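Local coordinates for protein aspartate-semialdehyde dehydrogenase (Vibrio cholerae, PDB 2R00) that catalyses the NADPH-dependent reductive dephosphorylation of L-aspartyl-4-phosphate to L-aspartate-semialdehyde, a step on the way to lysine and methionine, at residues 20-25 with 316-321. Sequence-based numbering, arbitrary orientation.
Sequences LEVLQE and VRKGAA
K318 and E25 form a salt bridge between two helices, with K318 NZ 3.1 Å from E25 OE1. The ammonium is a hydrogen-bond donor to the syn lone pair of that oxygen; E25 OE2 lies farther from K318 NZ, at 3.7 Å. With CG anti to the backbone N (chi1 -159°) and the rest of the chain extended, K318 reaches across from helix 316-335 and meets the E25 side chain at about a right angle. Beneath this bridge V22 CG2 is 4.1 Å from A321 CB and 4.2 Å from K318 CE, so one methyl touches both. E21 OE2, 4.8 Å from K318 NZ, probably helps hold the ammonium electrostatically. The axes of segments 20-25 and 316-321 come within 10.1 Å at a crossing angle of -61°, and the segments bury 192 Å² in all. V22 also packs on T322 and V325, A321 on T18 and M19, and K318 on K289 and D290 of a loop. A321 lies near V15 and K318 near N315, so the contact borders the probable NADP(+) site. Helix 14-25, first of the Rossmann-type domain, follows strand 4-9 of its sheet; the C-terminal helix follows strand 306-313 of a separate mixed sheet, between strands 244-252 and 292-300.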
loop_
_atom_site.group_PDB
_atom_site.type_symbol
_atom_site.label_atom_id
_atom_site.label_comp_id
_atom_site.label_asym_id
_atom_site.label_seq_id
_atom_site.Cartn_x
_atom_site.Cartn_y
_atom_site.Cartn_z
ATOM N N LEU A 20 -28.059 13.787 6.585
ATOM C CA LEU A 20 -29.184 14.609 6.140
ATOM C C LEU A 20 -29.180 14.747 4.607
ATOM O O LEU A 20 -30.206 14.511 3.962
ATOM C CB LEU A 20 -29.157 15.980 6.844
ATOM C CG LEU A 20 -30.167 17.082 6.484
ATOM C CD1 LEU A 20 -30.330 18.029 7.667
ATOM C CD2 LEU A 20 -29.706 17.868 5.268
ATOM N N GLU A 21 -28.025 15.101 4.037
ATOM C CA GLU A 21 -27.860 15.215 2.574
ATOM C C GLU A 21 -28.193 13.935 1.818
ATOM O O GLU A 21 -28.801 13.980 0.738
ATOM C CB GLU A 21 -26.432 15.614 2.214
ATOM C CG GLU A 21 -26.041 17.014 2.630
ATOM C CD GLU A 21 -24.570 17.308 2.360
ATOM O OE1 GLU A 21 -24.007 18.175 3.056
ATOM O OE2 GLU A 21 -23.970 16.673 1.457
ATOM N N VAL A 22 -27.777 12.798 2.374
ATOM C CA VAL A 22 -28.018 11.508 1.739
ATOM C C VAL A 22 -29.499 11.121 1.800
ATOM O O VAL A 22 -30.041 10.648 0.818
ATOM C CB VAL A 22 -27.086 10.385 2.293
ATOM C CG1 VAL A 22 -27.454 9.028 1.705
ATOM C CG2 VAL A 22 -25.616 10.714 1.994
ATOM N N LEU A 23 -30.144 11.339 2.946
ATOM C CA LEU A 23 -31.587 11.120 3.083
ATOM C C LEU A 23 -32.382 11.923 2.050
ATOM O O LEU A 23 -33.363 11.433 1.482
ATOM C CB LEU A 23 -32.061 11.470 4.500
ATOM C CG LEU A 23 -31.731 10.485 5.636
ATOM C CD1 LEU A 23 -32.010 11.114 7.010
ATOM C CD2 LEU A 23 -32.486 9.175 5.476
ATOM N N GLN A 24 -31.945 13.150 1.812
ATOM C CA GLN A 24 -32.558 14.008 0.807
ATOM C C GLN A 24 -32.280 13.483 -0.622
ATOM O O GLN A 24 -33.214 13.181 -1.374
ATOM C CB GLN A 24 -32.071 15.442 1.003
ATOM C CG GLN A 24 -32.640 16.448 0.025
ATOM C CD GLN A 24 -32.206 17.846 0.362
ATOM O OE1 GLN A 24 -32.772 18.482 1.244
ATOM N NE2 GLN A 24 -31.192 18.341 -0.344
ATOM N N GLU A 25 -31.003 13.324 -0.963
ATOM C CA GLU A 25 -30.603 12.818 -2.282
ATOM C C GLU A 25 -31.239 11.467 -2.653
ATOM O O GLU A 25 -31.694 11.281 -3.789
ATOM C CB GLU A 25 -29.074 12.780 -2.403
ATOM C CG GLU A 25 -28.464 14.172 -2.564
ATOM C CD GLU A 25 -26.954 14.223 -2.371
ATOM O OE1 GLU A 25 -26.302 13.145 -2.359
ATOM O OE2 GLU A 25 -26.413 15.352 -2.241
ATOM N N VAL A 316 -15.037 9.767 2.306
ATOM C CA VAL A 316 -15.170 8.724 3.322
ATOM C C VAL A 316 -16.466 8.851 4.123
ATOM O O VAL A 316 -17.115 7.850 4.420
ATOM C CB VAL A 316 -13.939 8.692 4.270
ATOM C CG1 VAL A 316 -14.072 7.575 5.282
ATOM C CG2 VAL A 316 -12.656 8.502 3.472
ATOM N N ARG A 317 -16.831 10.083 4.461
ATOM C CA ARG A 317 -18.050 10.360 5.217
ATOM C C ARG A 317 -19.315 9.955 4.456
ATOM O O ARG A 317 -20.246 9.404 5.049
ATOM C CB ARG A 317 -18.105 11.836 5.629
ATOM C CG ARG A 317 -16.898 12.281 6.449
ATOM C CD ARG A 317 -16.980 13.753 6.841
ATOM N NE ARG A 317 -15.701 14.263 7.347
ATOM C CZ ARG A 317 -15.258 14.124 8.600
ATOM N NH1 ARG A 317 -15.983 13.492 9.521
ATOM N NH2 ARG A 317 -14.076 14.629 8.940
ATOM N N LYS A 318 -19.331 10.213 3.147
ATOM C CA LYS A 318 -20.485 9.913 2.295
ATOM C C LYS A 318 -20.690 8.409 2.124
ATOM O O LYS A 318 -21.831 7.941 1.998
ATOM C CB LYS A 318 -20.370 10.622 0.934
ATOM C CG LYS A 318 -21.708 10.771 0.206
ATOM C CD LYS A 318 -21.756 12.009 -0.689
ATOM C CE LYS A 318 -23.194 12.337 -1.083
ATOM N NZ LYS A 318 -23.273 13.462 -2.049
ATOM N N GLY A 319 -19.589 7.657 2.137
ATOM C CA GLY A 319 -19.650 6.197 2.109
ATOM C C GLY A 319 -20.315 5.646 3.363
ATOM O O GLY A 319 -21.231 4.825 3.282
ATOM N N ALA A 320 -19.851 6.111 4.519
ATOM C CA ALA A 320 -20.423 5.742 5.818
ATOM C C ALA A 320 -21.903 6.125 5.922
ATOM O O ALA A 320 -22.741 5.315 6.329
ATOM C CB ALA A 320 -19.638 6.400 6.927
ATOM N N ALA A 321 -22.215 7.360 5.534
ATOM C CA ALA A 321 -23.569 7.890 5.634
ATOM C C ALA A 321 -24.524 7.127 4.727
ATOM O O ALA A 321 -25.621 6.760 5.138
ATOM C CB ALA A 321 -23.578 9.367 5.312
#